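PDB 4GQ2: nucleoporin nup120 from Schizosaccharomyces pombe, which serves as a structural component of the nuclear pore complex, whose nucleoporins can also dock transiently associated nuclear transport factors. Local coordinates for residues A[4-12]-A[536-546]; A[62-73]-A[524-535]. One frame throughout, in Å; residues are numbered along the deposited sequence.

Two ways of joining distant parts of a chain meet here. Contact 1 zips residues 4-12 to 536-546 as neighbouring strands of one sheet, mainly through backbone bonds, near the centre of the chain. Contact 2, about 15 Å away between centres, sets the turn of 62-73 against the hairpin of 524-535 from a different sheet, almost wholly through side chains. Contact 1 is partly buried, opening toward the end with E4, K6, R544 and D545; its other end buries the charged K539. Contact 2 runs from a buried valine and tyrosine to a hydroxyl pair nearer the surface. Strands 532-536 and 539-544 are adjacent (A541 O to I534 N 2.7 Å), and contact 2 nests inside the loop contact 1 closes.

Contact 1 of 2, residues A[4-12]-A[536-546]; sequences ELKHAVVPI and YANKVAFIRDP
The guanidinium of R544 carries K6 CB over the centre of one face, 4.1 Å above its plane, while the H7 ring meets Y536 obliquely, CD2 lying 3.4 Å from the tyrosine OH. A541 CB sits at the edge of the Y536 ring, in its plane. H7 CG lies between backbone N and carbonyl carbon (chi1 65°), which leaves one face of the ring, near its rim, to V9 CG2. On the sheet face opposite H7, V9 and A541, which K6 and R544 share, A8 CB touches F542 CE1 (3.9 Å), and both pack on helix 672-703. I12 CG1 presses on V540 CG2 at 3.4 Å. In antiparallel pairing, K6, A8 and V10 each exchange two backbone hydrogen bonds with R544, F542 and V540, and I12 N adds one to N538 O (3.0 Å) from above the carbonyl plane. Charged ends pair beyond the strands: K6 with E554, R544 with E550, K539 with D514 and D518. The chemistry thus implies a seam closed by backbone bonds, joining the N-terminal strand to the last propeller strand, its flanks tied by salt bridges to helices 492-515 and 548-553 and the residues just after them.

Contact 2 of 2, residues A[62-73]-A[524-535]; sequences VYTSNKSKGSQT and NFDPSNAVTYIN
V62 and T64 run past N524 and D526 with CA atoms more than 6 Å apart and no backbone-to-backbone hydrogen bond between the segments, so side chains do the joining. The backbone N of V62 gives a nearly straight bond to N524 OD1 (3.0 Å, N-H...O 166°), though it comes from well above the amide plane, 62° out of it. The two methyls of V62 divide their work: CG2 lies over a face of the Y533 ring, 4.0 Å from its centroid, a CH-pi contact, while CG1 reaches N535 OD1. T73 CG2 approaches the same ring obliquely, 3.6 Å from Y533 OH, whose hydrogen bond goes to V89 O.

D526 is the polar centre. With CG anti to the backbone N (chi1 -178°), its carboxylate extends between T64 and T73. T64 OG1 bonds weakly to OD1, whereas OD2 is gripped from opposite faces of the carboxylate plane by T73 OG1 at 3.2 Å and by N529 ND2 at 2.6 Å. Two donors on one oxygen fix the rotation of the group and would probably favour its charged form. Toward the surface, the hydroxyls of S71 and S528 share a hydrogen bond (OG to OG 2.8 Å), and T64 CG2 rests near P527 CD.

The whole sets two beta hairpins of the propeller region against each other, strand ends as well as turns. Strand 59-64, an outermost strand of its five-stranded sheet, leads through the turn into 73-79, while strands 520-525 and 532-536 flank the other turn at the border of the eight-stranded sheet. R75 bonds weakly to N535 and S522 holds its amide, while the ring of Y63 meets that of F118 of strand 115-121, planes about 25° apart, and V531 leans on F542 of strand 539-544.

Contact 1 of 2, residues A[4-12]-A[536-546]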
loop_
_atom_site.group_PDB
_atom_site.type_symbol
_atom_site.label_atom_id
_atom_site.label_comp_id
_atom_site.label_asym_id
_atom_site.label_seq_id
_atom_site.Cartn_x
_atom_site.Cartn_y
_atom_site.Cartn_z
ATOM N N GLU A 4 -18.276 -18.277 -14.189
ATOM C CA GLU A 4 -18.236 -17.611 -12.895
ATOM C C GLU A 4 -18.201 -16.092 -13.053
ATOM O O GLU A 4 -17.547 -15.567 -13.952
ATOM C CB GLU A 4 -17.042 -18.092 -12.074
ATOM C CG GLU A 4 -17.173 -17.816 -10.582
ATOM C CD GLU A 4 -15.921 -18.173 -9.799
ATOM O OE1 GLU A 4 -15.287 -19.202 -10.111
ATOM O OE2 GLU A 4 -15.577 -17.423 -8.863
ATOM N N LEU A 5 -18.930 -15.402 -12.180
ATOM C CA LEU A 5 -18.888 -13.947 -12.099
ATOM C C LEU A 5 -18.099 -13.513 -10.867
ATOM O O LEU A 5 -18.269 -14.068 -9.786
ATOM C CB LEU A 5 -20.299 -13.365 -12.021
ATOM C CG LEU A 5 -21.300 -13.686 -13.129
ATOM C CD1 LEU A 5 -22.659 -13.139 -12.723
ATOM C CD2 LEU A 5 -20.862 -13.133 -14.481
ATOM N N LYS A 6 -17.231 -12.525 -11.044
ATOM C CA LYS A 6 -16.512 -11.932 -9.927
ATOM C C LYS A 6 -16.849 -10.463 -9.830
ATOM O O LYS A 6 -17.399 -9.877 -10.765
ATOM C CB LYS A 6 -15.004 -12.129 -10.082
ATOM C CG LYS A 6 -14.523 -13.440 -9.499
ATOM C CD LYS A 6 -13.342 -13.984 -10.275
ATOM C CE LYS A 6 -13.108 -15.453 -9.967
ATOM N NZ LYS A 6 -12.817 -15.679 -8.525
ATOM N N HIS A 7 -16.527 -9.866 -8.693
ATOM C CA HIS A 7 -16.750 -8.441 -8.541
ATOM C C HIS A 7 -15.551 -7.708 -8.022
ATOM O O HIS A 7 -14.661 -8.295 -7.407
ATOM C CB HIS A 7 -18.022 -8.165 -7.729
ATOM C CG HIS A 7 -17.970 -8.634 -6.291
ATOM N ND1 HIS A 7 -17.103 -9.564 -5.853
ATOM C CD2 HIS A 7 -18.756 -8.282 -5.194
ATOM C CE1 HIS A 7 -17.302 -9.777 -4.538
ATOM N NE2 HIS A 7 -18.314 -8.994 -4.138
ATOM N N ALA A 8 -15.505 -6.418 -8.325
ATOM C CA ALA A 8 -14.527 -5.516 -7.748
ATOM C C ALA A 8 -15.244 -4.686 -6.695
ATOM O O ALA A 8 -16.231 -4.026 -6.997
ATOM C CB ALA A 8 -13.938 -4.621 -8.824
ATOM N N VAL A 9 -14.741 -4.730 -5.467
ATOM C CA VAL A 9 -15.377 -4.084 -4.327
ATOM C C VAL A 9 -14.625 -2.812 -3.936
ATOM O O VAL A 9 -13.403 -2.825 -3.803
ATOM C CB VAL A 9 -15.428 -5.045 -3.107
ATOM C CG1 VAL A 9 -16.036 -4.356 -1.896
ATOM C CG2 VAL A 9 -16.225 -6.302 -3.433
ATOM N N VAL A 10 -15.355 -1.716 -3.750
ATOM C CA VAL A 10 -14.770 -0.489 -3.211
ATOM C C VAL A 10 -15.591 -0.019 -2.007
ATOM O O VAL A 10 -16.796 0.203 -2.127
ATOM C CB VAL A 10 -14.662 0.638 -4.270
ATOM C CG1 VAL A 10 -13.944 1.855 -3.700
ATOM C CG2 VAL A 10 -13.926 0.150 -5.498
ATOM N N PRO A 11 -14.945 0.106 -0.832
ATOM C CA PRO A 11 -15.647 0.621 0.324
ATOM C C PRO A 11 -16.061 2.060 0.067
ATOM O O PRO A 11 -15.347 2.794 -0.613
ATOM C CB PRO A 11 -14.584 0.572 1.434
ATOM C CG PRO A 11 -13.622 -0.469 0.994
ATOM C CD PRO A 11 -13.568 -0.298 -0.498
ATOM N N ILE A 12 -17.209 2.451 0.601
ATOM C CA ILE A 12 -17.692 3.813 0.450
ATOM C C ILE A 12 -17.238 4.633 1.657
ATOM O O ILE A 12 -17.995 4.872 2.603
ATOM C CB ILE A 12 -19.219 3.854 0.274
ATOM C CG1 ILE A 12 -19.612 3.054 -0.953
ATOM C CG2 ILE A 12 -19.706 5.284 0.116
ATOM C CD1 ILE A 12 -21.090 2.777 -1.039
ATOM N N TYR A 536 -23.947 -2.402 -1.913
ATOM C CA TYR A 536 -23.982 -3.007 -0.583
ATOM C C TYR A 536 -24.162 -1.890 0.427
ATOM O O TYR A 536 -24.097 -0.721 0.065
ATOM C CB TYR A 536 -22.697 -3.797 -0.287
ATOM C CG TYR A 536 -22.449 -4.965 -1.224
ATOM C CD1 TYR A 536 -23.056 -6.196 -1.003
ATOM C CD2 TYR A 536 -21.604 -4.836 -2.328
ATOM C CE1 TYR A 536 -22.842 -7.265 -1.852
ATOM C CE2 TYR A 536 -21.374 -5.906 -3.180
ATOM C CZ TYR A 536 -22.004 -7.116 -2.938
ATOM O OH TYR A 536 -21.796 -8.187 -3.769
ATOM N N ALA A 537 -24.358 -2.257 1.691
ATOM C CA ALA A 537 -24.681 -1.299 2.745
ATOM C C ALA A 537 -23.537 -0.360 3.118
ATOM O O ALA A 537 -23.773 0.657 3.779
ATOM C CB ALA A 537 -25.204 -2.026 3.978
ATOM N N ASN A 538 -22.307 -0.695 2.724
ATOM C CA ASN A 538 -21.184 0.257 2.856
ATOM C C ASN A 538 -20.082 0.089 1.810
ATOM O O ASN A 538 -18.935 0.484 2.026
ATOM C CB ASN A 538 -20.637 0.357 4.308
ATOM C CG ASN A 538 -19.679 -0.772 4.689
ATOM O OD1 ASN A 538 -18.953 -0.662 5.686
ATOM N ND2 ASN A 538 -19.670 -1.852 3.916
ATOM N N LYS A 539 -20.462 -0.495 0.673
ATOM C CA LYS A 539 -19.550 -0.782 -0.430
ATOM C C LYS A 539 -20.287 -0.686 -1.777
ATOM O O LYS A 539 -21.482 -0.983 -1.851
ATOM C CB LYS A 539 -18.947 -2.184 -0.261
ATOM C CG LYS A 539 -18.157 -2.381 1.029
ATOM C CD LYS A 539 -17.615 -3.792 1.156
ATOM C CE LYS A 539 -16.824 -3.988 2.443
ATOM N NZ LYS A 539 -17.697 -4.205 3.633
ATOM N N VAL A 540 -19.571 -0.241 -2.813
ATOM C CA VAL A 540 -20.012 -0.315 -4.212
ATOM C C VAL A 540 -19.162 -1.350 -4.912
ATOM O O VAL A 540 -17.979 -1.498 -4.609
ATOM C CB VAL A 540 -19.737 0.965 -5.048
ATOM C CG1 VAL A 540 -20.984 1.387 -5.810
ATOM C CG2 VAL A 540 -19.194 2.101 -4.208
ATOM N N ALA A 541 -19.749 -2.024 -5.894
ATOM C CA ALA A 541 -19.026 -3.015 -6.656
ATOM C C ALA A 541 -19.523 -3.052 -8.097
ATOM O O ALA A 541 -20.541 -2.441 -8.427
ATOM C CB ALA A 541 -19.171 -4.375 -5.997
ATOM N N PHE A 542 -18.783 -3.742 -8.959
ATOM C CA PHE A 542 -19.275 -4.068 -10.295
ATOM C C PHE A 542 -18.904 -5.476 -10.698
ATOM O O PHE A 542 -17.950 -6.051 -10.176
ATOM C CB PHE A 542 -18.810 -3.081 -11.373
ATOM C CG PHE A 542 -17.835 -2.059 -10.895
ATOM C CD1 PHE A 542 -16.489 -2.371 -10.743
ATOM C CD2 PHE A 542 -18.262 -0.771 -10.613
ATOM C CE1 PHE A 542 -15.586 -1.414 -10.303
ATOM C CE2 PHE A 542 -17.365 0.189 -10.174
ATOM C CZ PHE A 542 -16.026 -0.132 -10.020
ATOM N N ILE A 543 -19.677 -6.020 -11.630
ATOM C CA ILE A 543 -19.463 -7.374 -12.125
ATOM C C ILE A 543 -18.280 -7.376 -13.090
ATOM O O ILE A 543 -18.026 -6.379 -13.776
ATOM C CB ILE A 543 -20.745 -7.931 -12.795
ATOM C CG1 ILE A 543 -21.899 -7.940 -11.786
ATOM C CG2 ILE A 543 -20.526 -9.342 -13.327
ATOM C CD1 ILE A 543 -23.266 -8.166 -12.396
ATOM N N ARG A 544 -17.548 -8.487 -13.107
ATOM C CA ARG A 544 -16.464 -8.709 -14.065
ATOM C C ARG A 544 -16.250 -10.199 -14.298
ATOM O O ARG A 544 -16.606 -11.029 -13.453
ATOM C CB ARG A 544 -15.160 -8.036 -13.604
ATOM C CG ARG A 544 -14.644 -8.459 -12.234
ATOM C CD ARG A 544 -13.286 -7.827 -11.950
ATOM N NE ARG A 544 -12.525 -8.555 -10.932
ATOM C CZ ARG A 544 -11.864 -9.694 -11.147
ATOM N NH1 ARG A 544 -11.869 -10.263 -12.348
ATOM N NH2 ARG A 544 -11.202 -10.273 -10.150
ATOM N N ASP A 545 -15.689 -10.525 -15.460
ATOM C CA ASP A 545 -15.301 -11.893 -15.796
ATOM C C ASP A 545 -13.949 -12.196 -15.168
ATOM O O ASP A 545 -13.111 -11.299 -15.043
ATOM C CB ASP A 545 -15.205 -12.077 -17.318
ATOM C CG ASP A 545 -16.568 -12.147 -17.998
ATOM O OD1 ASP A 545 -17.599 -12.310 -17.308
ATOM O OD2 ASP A 545 -16.604 -12.047 -19.242
ATOM N N PRO A 546 -13.725 -13.462 -14.777
ATOM C CA PRO A 546 -12.413 -13.825 -14.258
ATOM C C PRO A 546 -11.389 -13.841 -15.382
ATOM O O PRO A 546 -11.737 -14.164 -16.523
ATOM C CB PRO A 546 -12.615 -15.258 -13.723
ATOM C CG PRO A 546 -14.082 -15.539 -13.801
ATOM C CD PRO A 546 -14.631 -14.621 -14.849
#

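Contact 2 of 2, residues A[62-73]-A[524-535]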
loop_
_atom_site.group_PDB
_atom_site.type_symbol
_atom_site.label_atom_id
_atom_site.label_comp_id
_atom_site.label_asym_id
_atom_site.label_seq_id
_atom_site.Cartn_x
_atom_site.Cartn_y
_atom_site.Cartn_z
ATOM N N VAL A 62 -27.522 3.781 -7.519
ATOM C CA VAL A 62 -26.747 4.732 -8.304
ATOM C C VAL A 62 -27.570 5.207 -9.497
ATOM O O VAL A 62 -28.217 4.414 -10.177
ATOM C CB VAL A 62 -25.305 4.252 -8.711
ATOM C CG1 VAL A 62 -24.726 3.230 -7.738
ATOM C CG2 VAL A 62 -25.249 3.731 -10.135
ATOM N N TYR A 63 -27.541 6.516 -9.712
ATOM C CA TYR A 63 -28.275 7.171 -10.777
ATOM C C TYR A 63 -27.307 7.758 -11.790
ATOM O O TYR A 63 -26.315 8.395 -11.421
ATOM C CB TYR A 63 -29.150 8.285 -10.195
ATOM C CG TYR A 63 -29.881 9.093 -11.234
ATOM C CD1 TYR A 63 -31.013 8.581 -11.868
ATOM C CD2 TYR A 63 -29.439 10.370 -11.593
ATOM C CE1 TYR A 63 -31.690 9.316 -12.827
ATOM C CE2 TYR A 63 -30.109 11.116 -12.550
ATOM C CZ TYR A 63 -31.232 10.583 -13.165
ATOM O OH TYR A 63 -31.909 11.309 -14.117
ATOM N N THR A 64 -27.608 7.562 -13.068
ATOM C CA THR A 64 -26.784 8.128 -14.130
ATOM C C THR A 64 -27.532 9.207 -14.928
ATOM O O THR A 64 -28.618 8.959 -15.456
ATOM C CB THR A 64 -26.187 7.024 -15.041
ATOM O OG1 THR A 64 -25.409 7.624 -16.085
ATOM C CG2 THR A 64 -27.283 6.136 -15.645
ATOM N N SER A 65 -26.947 10.407 -14.975
ATOM C CA SER A 65 -27.480 11.532 -15.753
ATOM C C SER A 65 -27.012 11.388 -17.197
ATOM O O SER A 65 -26.128 12.118 -17.660
ATOM C CB SER A 65 -27.000 12.872 -15.180
ATOM O OG SER A 65 -27.185 12.952 -13.778
ATOM N N ASN A 66 -27.634 10.448 -17.906
ATOM C CA ASN A 66 -27.115 9.915 -19.172
ATOM C C ASN A 66 -26.972 10.877 -20.362
ATOM O O ASN A 66 -26.430 10.492 -21.400
ATOM C CB ASN A 66 -27.903 8.658 -19.589
ATOM C CG ASN A 66 -29.410 8.845 -19.499
ATOM O OD1 ASN A 66 -29.937 9.292 -18.477
ATOM N ND2 ASN A 66 -30.114 8.483 -20.566
ATOM N N LYS A 67 -27.426 12.120 -20.209
ATOM C CA LYS A 67 -27.442 13.055 -21.337
ATOM C C LYS A 67 -26.435 14.215 -21.241
ATOM O O LYS A 67 -26.236 14.941 -22.219
ATOM C CB LYS A 67 -28.866 13.577 -21.581
ATOM C CG LYS A 67 -29.389 13.352 -22.998
ATOM C CD LYS A 67 -28.751 14.289 -24.016
ATOM C CE LYS A 67 -28.979 13.804 -25.437
ATOM N NZ LYS A 67 -28.271 14.664 -26.424
ATOM N N SER A 68 -25.794 14.383 -20.083
ATOM C CA SER A 68 -24.792 15.449 -19.895
ATOM C C SER A 68 -23.499 15.206 -20.699
ATOM O O SER A 68 -23.427 14.261 -21.494
ATOM C CB SER A 68 -24.502 15.694 -18.403
ATOM O OG SER A 68 -24.320 14.484 -17.685
ATOM N N LYS A 69 -22.491 16.059 -20.499
ATOM C CA LYS A 69 -21.259 16.011 -21.304
ATOM C C LYS A 69 -19.976 15.818 -20.470
ATOM O O LYS A 69 -19.255 16.787 -20.216
ATOM C CB LYS A 69 -21.121 17.280 -22.164
ATOM C CG LYS A 69 -22.424 17.980 -22.525
ATOM C CD LYS A 69 -22.157 19.393 -23.022
ATOM C CE LYS A 69 -23.252 20.354 -22.587
ATOM N NZ LYS A 69 -24.569 20.031 -23.202
ATOM N N GLY A 70 -19.674 14.590 -20.040
ATOM C CA GLY A 70 -20.526 13.415 -20.223
ATOM C C GLY A 70 -21.329 13.124 -18.966
ATOM O O GLY A 70 -21.514 14.007 -18.121
ATOM N N SER A 71 -21.792 11.884 -18.839
ATOM C CA SER A 71 -22.665 11.478 -17.732
ATOM C C SER A 71 -21.995 11.513 -16.360
ATOM O O SER A 71 -20.849 11.086 -16.203
ATOM C CB SER A 71 -23.208 10.070 -17.974
ATOM O OG SER A 71 -23.701 9.925 -19.292
ATOM N N GLN A 72 -22.717 12.026 -15.371
ATOM C CA GLN A 72 -22.313 11.851 -13.983
ATOM C C GLN A 72 -23.061 10.651 -13.409
ATOM O O GLN A 72 -24.258 10.484 -13.650
ATOM C CB GLN A 72 -22.559 13.113 -13.151
ATOM C CG GLN A 72 -21.668 13.191 -11.915
ATOM C CD GLN A 72 -21.501 14.598 -11.364
ATOM O OE1 GLN A 72 -22.380 15.450 -11.509
ATOM N NE2 GLN A 72 -20.363 14.846 -10.718
ATOM N N THR A 73 -22.334 9.807 -12.681
ATOM C CA THR A 73 -22.900 8.604 -12.083
ATOM C C THR A 73 -22.731 8.698 -10.572
ATOM O O THR A 73 -21.614 8.717 -10.057
ATOM C CB THR A 73 -22.252 7.324 -12.652
ATOM O OG1 THR A 73 -22.326 7.341 -14.084
ATOM C CG2 THR A 73 -22.963 6.090 -12.147
ATOM N N ASN A 524 -27.709 -1.594 -10.261
ATOM C CA ASN A 524 -28.056 -0.664 -11.334
ATOM C C ASN A 524 -27.160 -0.851 -12.534
ATOM O O ASN A 524 -25.934 -0.780 -12.413
ATOM C CB ASN A 524 -27.924 0.794 -10.889
ATOM C CG ASN A 524 -28.830 1.146 -9.736
ATOM O OD1 ASN A 524 -28.395 1.165 -8.582
ATOM N ND2 ASN A 524 -30.095 1.442 -10.037
ATOM N N PHE A 525 -27.774 -1.080 -13.693
ATOM C CA PHE A 525 -27.044 -1.083 -14.948
ATOM C C PHE A 525 -26.854 0.362 -15.365
ATOM O O PHE A 525 -27.795 1.154 -15.336
ATOM C CB PHE A 525 -27.796 -1.865 -16.029
ATOM C CG PHE A 525 -27.077 -1.920 -17.352
ATOM C CD1 PHE A 525 -26.019 -2.807 -17.552
ATOM C CD2 PHE A 525 -27.463 -1.093 -18.404
ATOM C CE1 PHE A 525 -25.355 -2.864 -18.771
ATOM C CE2 PHE A 525 -26.800 -1.143 -19.624
ATOM C CZ PHE A 525 -25.746 -2.028 -19.806
ATOM N N ASP A 526 -25.621 0.706 -15.711
ATOM C CA ASP A 526 -25.309 2.019 -16.226
ATOM C C ASP A 526 -25.061 1.845 -17.714
ATOM O O ASP A 526 -24.094 1.184 -18.107
ATOM C CB ASP A 526 -24.075 2.594 -15.527
ATOM C CG ASP A 526 -23.726 4.001 -15.994
ATOM O OD1 ASP A 526 -24.495 4.603 -16.768
ATOM O OD2 ASP A 526 -22.671 4.515 -15.573
ATOM N N PRO A 527 -25.955 2.406 -18.551
ATOM C CA PRO A 527 -25.797 2.317 -20.004
ATOM C C PRO A 527 -24.730 3.274 -20.529
ATOM O O PRO A 527 -24.113 2.998 -21.562
ATOM C CB PRO A 527 -27.180 2.707 -20.535
ATOM C CG PRO A 527 -27.762 3.580 -19.475
ATOM C CD PRO A 527 -27.190 3.113 -18.164
ATOM N N SER A 528 -24.529 4.386 -19.819
ATOM C CA SER A 528 -23.502 5.372 -20.150
ATOM C C SER A 528 -22.122 4.717 -20.164
ATOM O O SER A 528 -21.383 4.831 -21.143
ATOM C CB SER A 528 -23.542 6.535 -19.154
ATOM O OG SER A 528 -22.436 7.400 -19.324
ATOM N N ASN A 529 -21.791 4.036 -19.070
ATOM C CA ASN A 529 -20.664 3.109 -19.034
ATOM C C ASN A 529 -21.117 1.767 -19.602
ATOM O O ASN A 529 -22.199 1.660 -20.170
ATOM C CB ASN A 529 -20.166 2.940 -17.595
ATOM C CG ASN A 529 -19.527 4.205 -17.043
ATOM O OD1 ASN A 529 -18.532 4.690 -17.577
ATOM N ND2 ASN A 529 -20.091 4.738 -15.960
ATOM N N ALA A 530 -20.297 0.739 -19.457
ATOM C CA ALA A 530 -20.724 -0.605 -19.827
ATOM C C ALA A 530 -21.228 -1.367 -18.597
ATOM O O ALA A 530 -21.612 -2.533 -18.693
ATOM C CB ALA A 530 -19.567 -1.346 -20.468
ATOM N N VAL A 531 -21.272 -0.677 -17.460
ATOM C CA VAL A 531 -21.156 -1.311 -16.146
ATOM C C VAL A 531 -22.444 -1.470 -15.335
ATOM O O VAL A 531 -23.295 -0.581 -15.305
ATOM C CB VAL A 531 -20.091 -0.567 -15.305
ATOM C CG1 VAL A 531 -20.209 -0.887 -13.824
ATOM C CG2 VAL A 531 -18.702 -0.912 -15.818
ATOM N N THR A 532 -22.564 -2.618 -14.672
ATOM C CA THR A 532 -23.613 -2.818 -13.681
ATOM C C THR A 532 -23.061 -2.696 -12.255
ATOM O O THR A 532 -22.231 -3.499 -11.806
ATOM C CB THR A 532 -24.390 -4.142 -13.874
ATOM O OG1 THR A 532 -24.936 -4.559 -12.615
ATOM C CG2 THR A 532 -23.491 -5.227 -14.397
ATOM N N TYR A 533 -23.524 -1.659 -11.567
ATOM C CA TYR A 533 -23.145 -1.388 -10.190
ATOM C C TYR A 533 -23.910 -2.299 -9.244
ATOM O O TYR A 533 -25.087 -2.570 -9.452
ATOM C CB TYR A 533 -23.450 0.068 -9.840
ATOM C CG TYR A 533 -22.545 1.081 -10.504
ATOM C CD1 TYR A 533 -22.800 1.536 -11.801
ATOM C CD2 TYR A 533 -21.441 1.604 -9.829
ATOM C CE1 TYR A 533 -21.977 2.470 -12.410
ATOM C CE2 TYR A 533 -20.612 2.537 -10.432
ATOM C CZ TYR A 533 -20.882 2.967 -11.720
ATOM O OH TYR A 533 -20.062 3.903 -12.317
ATOM N N ILE A 534 -23.224 -2.760 -8.206
ATOM C CA ILE A 534 -23.820 -3.557 -7.140
ATOM C C ILE A 534 -23.685 -2.767 -5.852
ATOM O O ILE A 534 -22.571 -2.426 -5.450
ATOM C CB ILE A 534 -23.091 -4.903 -6.966
ATOM C CG1 ILE A 534 -23.140 -5.719 -8.258
ATOM C CG2 ILE A 534 -23.695 -5.685 -5.817
ATOM C CD1 ILE A 534 -22.024 -6.737 -8.371
ATOM N N ASN A 535 -24.812 -2.493 -5.200
ATOM C CA ASN A 535 -24.818 -1.630 -4.021
ATOM C C ASN A 535 -25.007 -2.378 -2.719
ATOM O O ASN A 535 -26.080 -2.937 -2.463
ATOM C CB ASN A 535 -25.873 -0.533 -4.175
ATOM C CG ASN A 535 -25.647 0.304 -5.411
ATOM O OD1 ASN A 535 -24.582 0.899 -5.575
ATOM N ND2 ASN A 535 -26.642 0.343 -6.299
#